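Local coordinates for protein mirolysin (Tannerella forsythia, PDB 6R7V) that probably cleaves peptide bonds as a zinc metallopeptidase of the pappalysin family of metzincins, and is seen here as a zymogen with a cysteine switch on the zinc, at residues Ser43-Val49 against Asn100-Ala106; Pro48-Val54 against Arg150-Val156; Asp180-Ile184 against Ala208-Trp212. The protein carries 1 engineered substitution. The contacts are given in a common frame with arbitrary orientation. Where two conformers were deposited one is given. Numbering follows the deposited sequence.

Interaction 1. Residues Ser43-Val49 against Asn100-Ala106; sequences STILIPV and NIEFKLA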
loop_
_atom_site.group_PDB
_atom_site.type_symbol
_atom_site.label_atom_id
_atom_site.label_comp_id
_atom_site.label_asym_id
_atom_site.label_seq_id
_atom_site.Cartn_x
_atom_site.Cartn_y
_atom_site.Cartn_z
ATOM N N SER A 43 -13.266 -12.299 -10.697
ATOM C CA SER A 43 -12.282 -13.322 -10.388
ATOM C C SER A 43 -11.049 -12.775 -9.691
ATOM O O SER A 43 -10.902 -11.577 -9.467
ATOM C CB SER A 43 -11.870 -14.083 -11.635
ATOM O OG SER A 43 -11.390 -13.181 -12.615
ATOM N N THR A 44 -10.149 -13.686 -9.310
ATOM C CA THR A 44 -8.937 -13.337 -8.610
ATOM C C THR A 44 -8.077 -12.413 -9.453
ATOM O O THR A 44 -7.897 -12.644 -10.660
ATOM C CB THR A 44 -8.150 -14.589 -8.216
ATOM O OG1 THR A 44 -8.979 -15.456 -7.443
ATOM C CG2 THR A 44 -6.936 -14.243 -7.375
ATOM N N ILE A 45 -7.595 -11.321 -8.830
ATOM C CA ILE A 45 -6.714 -10.355 -9.468
ATOM C C ILE A 45 -5.304 -10.760 -9.091
ATOM O O ILE A 45 -5.033 -10.960 -7.905
ATOM C CB ILE A 45 -7.076 -8.928 -8.990
ATOM C CG1 ILE A 45 -8.451 -8.523 -9.537
ATOM C CG2 ILE A 45 -5.974 -7.932 -9.380
ATOM C CD1 ILE A 45 -9.043 -7.280 -8.852
ATOM N N LEU A 46 -4.427 -10.933 -10.088
ATOM C CA LEU A 46 -3.044 -11.328 -9.834
ATOM C C LEU A 46 -2.114 -10.157 -10.127
ATOM O O LEU A 46 -2.170 -9.568 -11.206
ATOM C CB LEU A 46 -2.690 -12.543 -10.721
ATOM C CG LEU A 46 -1.235 -13.026 -10.695
ATOM C CD1 LEU A 46 -0.787 -13.402 -9.291
ATOM C CD2 LEU A 46 -1.080 -14.234 -11.629
ATOM N N ILE A 47 -1.217 -9.890 -9.189
ATOM C CA ILE A 47 -0.263 -8.803 -9.303
ATOM C C ILE A 47 1.152 -9.346 -9.390
ATOM O O ILE A 47 1.664 -9.809 -8.370
ATOM C CB ILE A 47 -0.361 -7.867 -8.066
ATOM C CG1 ILE A 47 -1.791 -7.360 -7.778
ATOM C CG2 ILE A 47 0.648 -6.684 -8.178
ATOM C CD1 ILE A 47 -2.371 -6.514 -8.715
ATOM N N PRO A 48 1.832 -9.237 -10.557
ATOM C CA PRO A 48 3.274 -9.579 -10.632
ATOM C C PRO A 48 4.076 -8.535 -9.892
ATOM O O PRO A 48 3.828 -7.338 -10.055
ATOM C CB PRO A 48 3.582 -9.497 -12.149
ATOM C CG PRO A 48 2.219 -9.514 -12.842
ATOM C CD PRO A 48 1.327 -8.761 -11.861
ATOM N N VAL A 49 5.029 -8.963 -9.056
ATOM C CA VAL A 49 5.797 -8.055 -8.231
ATOM C C VAL A 49 7.269 -8.155 -8.550
ATOM O O VAL A 49 7.810 -9.242 -8.721
ATOM C CB VAL A 49 5.568 -8.401 -6.723
ATOM C CG1 VAL A 49 6.432 -7.531 -5.795
ATOM C CG2 VAL A 49 4.087 -8.266 -6.344
ATOM N N ASN A 100 -9.386 -10.770 -2.459
ATOM C CA ASN A 100 -9.243 -11.708 -3.568
ATOM C C ASN A 100 -8.238 -11.155 -4.598
ATOM O O ASN A 100 -8.443 -11.175 -5.827
ATOM C CB ASN A 100 -10.604 -12.057 -4.174
ATOM C CG ASN A 100 -10.567 -13.146 -5.226
ATOM O OD1 ASN A 100 -9.668 -13.992 -5.241
ATOM N ND2 ASN A 100 -11.527 -13.114 -6.134
ATOM N N ILE A 101 -7.123 -10.634 -4.059
ATOM C CA ILE A 101 -5.979 -10.156 -4.816
ATOM C C ILE A 101 -4.789 -10.992 -4.361
ATOM O O ILE A 101 -4.529 -11.089 -3.155
ATOM C CB ILE A 101 -5.755 -8.636 -4.572
ATOM C CG1 ILE A 101 -6.946 -7.819 -5.071
ATOM C CG2 ILE A 101 -4.466 -8.169 -5.270
ATOM C CD1 ILE A 101 -6.889 -6.286 -4.720
ATOM N N GLU A 102 -4.060 -11.557 -5.330
ATOM C CA GLU A 102 -2.837 -12.343 -5.133
ATOM C C GLU A 102 -1.619 -11.605 -5.617
ATOM O O GLU A 102 -1.703 -10.901 -6.621
ATOM C CB GLU A 102 -2.888 -13.637 -5.977
ATOM C CG GLU A 102 -3.746 -14.763 -5.495
ATOM C CD GLU A 102 -3.842 -15.888 -6.514
ATOM O OE1 GLU A 102 -3.154 -15.860 -7.560
ATOM O OE2 GLU A 102 -4.686 -16.764 -6.291
ATOM N N PHE A 103 -0.466 -11.900 -5.023
ATOM C CA PHE A 103 0.813 -11.291 -5.368
ATOM C C PHE A 103 1.795 -12.384 -5.644
ATOM O O PHE A 103 1.846 -13.367 -4.904
ATOM C CB PHE A 103 1.329 -10.415 -4.219
ATOM C CG PHE A 103 0.420 -9.264 -3.872
ATOM C CD1 PHE A 103 -0.686 -9.453 -3.043
ATOM C CD2 PHE A 103 0.641 -7.997 -4.404
ATOM C CE1 PHE A 103 -1.532 -8.389 -2.728
ATOM C CE2 PHE A 103 -0.233 -6.940 -4.120
ATOM C CZ PHE A 103 -1.315 -7.143 -3.272
ATOM N N LYS A 104 2.549 -12.258 -6.742
ATOM C CA LYS A 104 3.579 -13.254 -7.033
ATOM C C LYS A 104 4.797 -12.555 -7.543
ATOM O O LYS A 104 4.690 -11.676 -8.406
ATOM C CB LYS A 104 3.128 -14.296 -8.077
ATOM C CG LYS A 104 2.028 -15.245 -7.647
ATOM C CD LYS A 104 1.715 -16.246 -8.776
ATOM C CE LYS A 104 0.384 -16.893 -8.528
ATOM N NZ LYS A 104 0.077 -17.943 -9.528
ATOM N N LEU A 105 5.981 -13.003 -7.101
ATOM C CA LEU A 105 7.185 -12.422 -7.652
ATOM C C LEU A 105 7.298 -12.771 -9.135
ATOM O O LEU A 105 7.037 -13.914 -9.536
ATOM C CB LEU A 105 8.409 -12.960 -6.916
ATOM C CG LEU A 105 8.580 -12.467 -5.464
ATOM C CD1 LEU A 105 9.737 -13.232 -4.777
ATOM C CD2 LEU A 105 8.926 -10.960 -5.440
ATOM N N ALA A 106 7.681 -11.788 -9.943
ATOM C CA ALA A 106 7.862 -11.985 -11.374
ATOM C C ALA A 106 8.894 -13.055 -11.668
ATOM O O ALA A 106 9.863 -13.212 -10.936
ATOM C CB ALA A 106 8.313 -10.674 -12.010
#
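Backbone hydrogen bonds dominate this parallel pairing, in which the short strand axes approach to within 4.5 Å at 27°. Ile45, Ile47 and Val49 each turn both N and O toward the partner. Ile45 N donates to Asn100 O (3.1 Å), and Ile45 O accepts from Glu102 N (2.8 Å). Ile47 N then reaches Glu102 O (2.8 Å) and Ile47 O takes Lys104 N (3.1 Å), while Val49 N meets Lys104 O and Val49 O meets Ala106 N, both at 2.8 Å. Pro48, which lacks an amide hydrogen, falls at an alternate position where this ladder needs none. Before the strands begin, Thr44 OG1 donates to Asn100 OD1 (2.7 Å), a side-chain bond joining the two entering loops.

Most apolar contacts lie on the face carrying Ile45, Ile47, Val49, Ile101, Phe103 and Leu105. Beta-branched residues suit extended backbone, and here Ile47 CG1 packs on Ile101 CG2 (3.8 Å), while Val49 CG2 meets the edge of the Phe103 ring, 4.0 Å from CD2. On the other face Leu46 CD1 rests against the aliphatic part of Lys104, 3.7 Å from CG, leaving the amine to point outward.

Helix 64-77 covers Val49, Phe103 and Leu105 through Ile71 and Leu74, helix 304-307 packs on Leu46 and Pro48, and strand 152-157 pairs with the other edge of strand 45-55 from Pro48 onward.

Interaction 2. Residues Pro48-Val54 against Arg150-Val156; sequences PVVVHVV and RYLNIWV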
loop_
_atom_site.group_PDB
_atom_site.type_symbol
_atom_site.label_atom_id
_atom_site.label_comp_id
_atom_site.label_asym_id
_atom_site.label_seq_id
_atom_site.Cartn_x
_atom_site.Cartn_y
_atom_site.Cartn_z
ATOM N N PRO A 48 1.832 -9.237 -10.557
ATOM C CA PRO A 48 3.274 -9.579 -10.632
ATOM C C PRO A 48 4.076 -8.535 -9.892
ATOM O O PRO A 48 3.828 -7.338 -10.055
ATOM C CB PRO A 48 3.582 -9.497 -12.149
ATOM C CG PRO A 48 2.219 -9.514 -12.842
ATOM C CD PRO A 48 1.327 -8.761 -11.861
ATOM N N VAL A 49 5.029 -8.963 -9.056
ATOM C CA VAL A 49 5.797 -8.055 -8.231
ATOM C C VAL A 49 7.269 -8.155 -8.550
ATOM O O VAL A 49 7.810 -9.242 -8.721
ATOM C CB VAL A 49 5.568 -8.401 -6.723
ATOM C CG1 VAL A 49 6.432 -7.531 -5.795
ATOM C CG2 VAL A 49 4.087 -8.266 -6.344
ATOM N N VAL A 50 7.945 -7.020 -8.547
ATOM C CA VAL A 50 9.396 -6.967 -8.552
ATOM C C VAL A 50 9.821 -6.164 -7.336
ATOM O O VAL A 50 9.284 -5.074 -7.063
ATOM C CB VAL A 50 10.000 -6.436 -9.873
ATOM C CG1 VAL A 50 9.471 -5.040 -10.242
ATOM C CG2 VAL A 50 11.530 -6.464 -9.837
ATOM N N VAL A 51 10.723 -6.748 -6.556
ATOM C CA VAL A 51 11.288 -6.063 -5.376
ATOM C C VAL A 51 12.684 -5.592 -5.708
ATOM O O VAL A 51 13.560 -6.413 -6.060
ATOM C CB VAL A 51 11.286 -6.997 -4.150
ATOM C CG1 VAL A 51 11.877 -6.281 -2.926
ATOM C CG2 VAL A 51 9.859 -7.451 -3.858
ATOM N N HIS A 52 12.901 -4.274 -5.592
ATOM C CA HIS A 52 14.198 -3.662 -5.848
ATOM C C HIS A 52 14.881 -3.367 -4.548
ATOM O O HIS A 52 14.489 -2.397 -3.891
ATOM C CB HIS A 52 14.084 -2.360 -6.654
ATOM C CG HIS A 52 13.309 -2.472 -7.922
ATOM N ND1 HIS A 52 13.826 -3.119 -9.021
ATOM C CD2 HIS A 52 12.086 -1.970 -8.241
ATOM C CE1 HIS A 52 12.902 -3.027 -9.971
ATOM N NE2 HIS A 52 11.844 -2.320 -9.551
ATOM N N VAL A 53 15.900 -4.169 -4.173
ATOM C CA VAL A 53 16.671 -3.883 -2.952
ATOM C C VAL A 53 17.791 -2.938 -3.346
ATOM O O VAL A 53 18.613 -3.278 -4.215
ATOM C CB VAL A 53 17.208 -5.164 -2.279
ATOM C CG1 VAL A 53 17.966 -4.835 -0.989
ATOM C CG2 VAL A 53 16.081 -6.158 -2.003
ATOM N N VAL A 54 17.800 -1.730 -2.744
ATOM C CA VAL A 54 18.812 -0.720 -3.037
ATOM C C VAL A 54 19.579 -0.541 -1.743
ATOM O O VAL A 54 18.994 -0.151 -0.733
ATOM C CB VAL A 54 18.148 0.584 -3.560
ATOM C CG1 VAL A 54 19.209 1.628 -3.886
ATOM C CG2 VAL A 54 17.248 0.309 -4.787
ATOM N N ARG A 150 2.733 -3.394 -16.078
ATOM C CA ARG A 150 2.726 -4.838 -15.919
ATOM C C ARG A 150 3.199 -5.339 -14.567
ATOM O O ARG A 150 2.842 -6.462 -14.208
ATOM C CB ARG A 150 3.597 -5.465 -17.000
ATOM C CG ARG A 150 2.959 -5.256 -18.380
ATOM C CD ARG A 150 3.762 -5.840 -19.502
ATOM N NE ARG A 150 3.524 -5.043 -20.703
ATOM C CZ ARG A 150 4.066 -5.281 -21.889
ATOM N NH1 ARG A 150 4.868 -6.324 -22.062
ATOM N NH2 ARG A 150 3.807 -4.483 -22.914
ATOM N N TYR A 151 4.024 -4.578 -13.866
ATOM C CA TYR A 151 4.561 -5.016 -12.579
ATOM C C TYR A 151 4.278 -4.016 -11.509
ATOM O O TYR A 151 4.342 -2.804 -11.737
ATOM C CB TYR A 151 6.117 -5.133 -12.645
ATOM C CG TYR A 151 6.647 -6.021 -13.751
ATOM C CD1 TYR A 151 6.970 -7.357 -13.508
ATOM C CD2 TYR A 151 6.944 -5.500 -15.013
ATOM C CE1 TYR A 151 7.526 -8.159 -14.504
ATOM C CE2 TYR A 151 7.549 -6.279 -15.998
ATOM C CZ TYR A 151 7.827 -7.611 -15.742
ATOM O OH TYR A 151 8.371 -8.381 -16.734
ATOM N N LEU A 152 4.028 -4.527 -10.299
ATOM C CA LEU A 152 4.078 -3.692 -9.100
ATOM C C LEU A 152 5.528 -3.667 -8.667
ATOM O O LEU A 152 6.114 -4.705 -8.349
ATOM C CB LEU A 152 3.183 -4.204 -7.963
ATOM C CG LEU A 152 3.505 -3.703 -6.522
ATOM C CD1 LEU A 152 3.310 -2.176 -6.372
ATOM C CD2 LEU A 152 2.629 -4.382 -5.480
ATOM N N ASN A 153 6.101 -2.460 -8.642
ATOM C CA ASN A 153 7.472 -2.225 -8.206
ATOM C C ASN A 153 7.499 -1.840 -6.737
ATOM O O ASN A 153 6.833 -0.867 -6.345
ATOM C CB ASN A 153 8.099 -1.095 -9.009
ATOM C CG ASN A 153 8.368 -1.434 -10.438
ATOM O OD1 ASN A 153 9.501 -1.746 -10.832
ATOM N ND2 ASN A 153 7.340 -1.394 -11.256
ATOM N N ILE A 154 8.233 -2.617 -5.931
ATOM C CA ILE A 154 8.403 -2.349 -4.518
ATOM C C ILE A 154 9.867 -2.090 -4.267
ATOM O O ILE A 154 10.676 -3.028 -4.425
ATOM C CB ILE A 154 7.919 -3.499 -3.624
ATOM C CG1 ILE A 154 6.443 -3.881 -3.896
ATOM C CG2 ILE A 154 8.147 -3.099 -2.160
ATOM C CD1 ILE A 154 5.942 -5.092 -3.001
ATOM N N TRP A 155 10.236 -0.843 -3.935
ATOM C CA TRP A 155 11.634 -0.523 -3.652
ATOM C C TRP A 155 11.853 -0.656 -2.168
ATOM O O TRP A 155 10.977 -0.241 -1.388
ATOM C CB TRP A 155 11.960 0.903 -4.111
ATOM C CG TRP A 155 12.054 1.075 -5.584
ATOM C CD1 TRP A 155 13.201 1.081 -6.326
ATOM C CD2 TRP A 155 10.993 1.458 -6.477
ATOM N NE1 TRP A 155 12.911 1.363 -7.647
ATOM C CE2 TRP A 155 11.552 1.564 -7.771
ATOM C CE3 TRP A 155 9.603 1.660 -6.322
ATOM C CZ2 TRP A 155 10.790 1.949 -8.883
ATOM C CZ3 TRP A 155 8.845 1.998 -7.433
ATOM C CH2 TRP A 155 9.441 2.182 -8.688
ATOM N N VAL A 156 12.980 -1.267 -1.761
ATOM C CA VAL A 156 13.339 -1.427 -0.355
ATOM C C VAL A 156 14.651 -0.717 -0.131
ATOM O O VAL A 156 15.604 -0.976 -0.879
ATOM C CB VAL A 156 13.435 -2.918 0.003
ATOM C CG1 VAL A 156 13.825 -3.104 1.470
ATOM C CG2 VAL A 156 12.116 -3.639 -0.313
#
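His52 gives up the most surface to the partner strand, and its ring works as a polar link within a buried sheet. NE2 donates to Asn153 OD1 (2.7 Å), an acceptor on the same face of the sheet, while ND1 is hydrogen-bonded to Thr119 OG1 on the next strand over. The imidazole also lies obliquely against the indole of Trp155: its centroid is 4.5 Å from that of the five-membered ring, with planes at 34°, and His52 CD2 sits over the indole face, 3.5 Å from NE1, an atom hydrogen-bonded to Asn143 O.

Parallel strands 48-54 and 152-156 lie in the twisted sheet characteristic of the upper subdomain of metzincin peptidases, where strand 45-55 has neighbours on both its edges. The bonding alternates as expected: Val50 N to Leu152 O (3.0 Å), Ile154 N to Val50 O (2.9 Å), His52 N to Ile154 O (2.8 Å).

Val156, nearly as well covered, receives Val54 N at its O (3.0 Å) and sends its N to His52 O (2.8 Å). Its CG2 packs on Val51 CG1 (3.7 Å), on the face bearing Val49, Val51, Val53 and Ile154, where helix 64-77 covers the three valines through Ile67 and Ile71.

At the other end Pro48 O accepts Leu152 N (2.8 Å), and the proline ring sets CG against Arg150 O (3.4 Å) and CB against Tyr151 CD1 (4.2 Å).

Interaction 3. Residues Asp180-Ile184 against Ala208-Trp212; sequences DGVVI and AVGHW. Engineered in segment 208-212: Ala208 (natural residue Glu). With ZN (zinc ion), chain D.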
loop_
_atom_site.group_PDB
_atom_site.type_symbol
_atom_site.label_atom_id
_atom_site.label_comp_id
_atom_site.label_asym_id
_atom_site.label_seq_id
_atom_site.Cartn_x
_atom_site.Cartn_y
_atom_site.Cartn_z
ATOM N N ASP A 180 5.376 5.032 -10.376
ATOM C CA ASP A 180 4.288 4.297 -9.769
ATOM C C ASP A 180 4.822 3.074 -9.013
ATOM O O ASP A 180 5.757 2.401 -9.473
ATOM C CB ASP A 180 3.242 3.874 -10.813
ATOM C CG ASP A 180 2.056 3.162 -10.183
ATOM O OD1 ASP A 180 1.446 3.735 -9.250
ATOM O OD2 ASP A 180 1.794 2.025 -10.567
ATOM N N GLY A 181 4.295 2.841 -7.812
ATOM C CA GLY A 181 4.740 1.741 -6.980
ATOM C C GLY A 181 4.839 2.155 -5.542
ATOM O O GLY A 181 4.227 3.170 -5.127
ATOM N N VAL A 182 5.589 1.340 -4.758
ATOM C CA VAL A 182 5.691 1.595 -3.319
ATOM C C VAL A 182 7.119 1.440 -2.854
ATOM O O VAL A 182 7.925 0.709 -3.462
ATOM C CB VAL A 182 4.723 0.747 -2.441
ATOM C CG1 VAL A 182 3.265 0.885 -2.902
ATOM C CG2 VAL A 182 5.132 -0.719 -2.387
ATOM N N VAL A 183 7.468 2.215 -1.812
ATOM C CA VAL A 183 8.827 2.229 -1.251
ATOM C C VAL A 183 8.695 1.897 0.225
ATOM O O VAL A 183 7.880 2.529 0.934
ATOM C CB VAL A 183 9.510 3.606 -1.448
ATOM C CG1 VAL A 183 10.944 3.575 -0.932
ATOM C CG2 VAL A 183 9.507 4.042 -2.920
ATOM N N ILE A 184 9.501 0.923 0.707
ATOM C CA ILE A 184 9.442 0.510 2.097
ATOM C C ILE A 184 10.811 0.600 2.750
ATOM O O ILE A 184 11.806 0.173 2.156
ATOM C CB ILE A 184 8.876 -0.941 2.230
ATOM C CG1 ILE A 184 7.549 -1.196 1.438
ATOM C CG2 ILE A 184 8.662 -1.316 3.746
ATOM C CD1 ILE A 184 6.327 -0.328 2.002
ATOM N N ALA A 208 0.964 0.381 2.521
ATOM C CA ALA A 208 1.411 1.116 1.325
ATOM C C ALA A 208 0.734 0.586 0.089
ATOM O O ALA A 208 0.353 1.372 -0.786
ATOM C CB ALA A 208 2.916 0.997 1.166
ATOM N N VAL A 209 0.618 -0.746 -0.033
ATOM C CA VAL A 209 -0.049 -1.339 -1.208
ATOM C C VAL A 209 -1.539 -0.903 -1.201
ATOM O O VAL A 209 -2.094 -0.644 -2.276
ATOM C CB VAL A 209 0.157 -2.885 -1.270
ATOM C CG1 VAL A 209 -0.698 -3.539 -2.352
ATOM C CG2 VAL A 209 1.631 -3.217 -1.484
ATOM N N GLY A 210 -2.146 -0.756 -0.009
ATOM C CA GLY A 210 -3.500 -0.217 0.067
ATOM C C GLY A 210 -3.558 1.147 -0.605
ATOM O O GLY A 210 -4.459 1.394 -1.393
ATOM N N HIS A 211 -2.584 2.067 -0.326
ATOM C CA HIS A 211 -2.569 3.369 -1.051
ATOM C C HIS A 211 -2.364 3.208 -2.565
ATOM O O HIS A 211 -3.002 3.917 -3.347
ATOM C CB HIS A 211 -1.449 4.265 -0.538
ATOM C CG HIS A 211 -1.567 4.737 0.888
ATOM N ND1 HIS A 211 -2.677 5.431 1.348
ATOM C CD2 HIS A 211 -0.639 4.718 1.867
ATOM C CE1 HIS A 211 -2.387 5.804 2.592
ATOM N NE2 HIS A 211 -1.175 5.422 2.934
ATOM N N TRP A 212 -1.470 2.299 -2.973
ATOM C CA TRP A 212 -1.259 2.060 -4.410
ATOM C C TRP A 212 -2.561 1.552 -5.086
ATOM O O TRP A 212 -2.742 1.731 -6.307
ATOM C CB TRP A 212 -0.107 1.057 -4.519
ATOM C CG TRP A 212 0.282 0.688 -5.911
ATOM C CD1 TRP A 212 1.018 1.434 -6.792
ATOM C CD2 TRP A 212 0.002 -0.546 -6.555
ATOM N NE1 TRP A 212 1.176 0.743 -7.966
ATOM C CE2 TRP A 212 0.522 -0.463 -7.868
ATOM C CE3 TRP A 212 -0.684 -1.701 -6.167
ATOM C CZ2 TRP A 212 0.425 -1.529 -8.778
ATOM C CZ3 TRP A 212 -0.790 -2.747 -7.066
ATOM C CH2 TRP A 212 -0.274 -2.641 -8.370
HETATM ZN ZN ZN D . -0.223 5.752 4.708
#
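The helix of this contact is the active-site helix of a metzincin, carrying part of a metzincin-type zinc motif, here HExxHxxDxxH before the engineered change. His211 binds the zinc through NE2 (2.0 Å), together with His207, His217 and the pro-segment Cys6. Ala208 is engineered in place of the motif's glutamate, which in metzincins acts as general base.

Strand 182-184 runs nearly antiparallel to the helix (168°), their axes approaching to within 8.9 Å. Val182 points toward it: CB lies 4.0 Å from Ala208 CB, and CG1 lies 3.7 Å from Trp212 CB. Ile184 CD1 reaches Ala208 CB (3.8 Å). At the start of segment 180-184, Trp212 NE1 donates to Asp180 OD2 (3.0 Å). Gly181 adopts backbone angles (139°, -162°) at which a CB would collide with the preceding carbonyl oxygen.

Arg297 makes a cation-pi contact with Trp212. The buried Asp180 carboxylate is charge-balanced by a salt bridge to Arg297 and accepts the indole NH, beside an apolar patch of Val182 and Ile184 whose contacts to Ala208 CB belong to the substituted residue.

In the fold
The three contacts run from one flank of the sheet to the catalytic helix. Interactions 1 and 2 use successive, overlapping parts of strand 45-55, sharing Pro48 and Val49, with centres about 13 Å apart. Interaction 2 passes into interaction 3, about 10 Å between centres, through strand pairing: Trp155 N to Val182 O and Trp155 O to Ile184 N, both 2.8 Å and probably hydrogen bonds. All three meet in a common core between the sheet and the helix, where Leu152 CD1 packs on Trp212 CE2 (3.6 Å) and Phe103 CZ on Val209 CG1 (3.8 Å). Zinc binds on the helix through His211, whereas the side chain of Ile154 in interaction 2 remains about 14 Å from the metal.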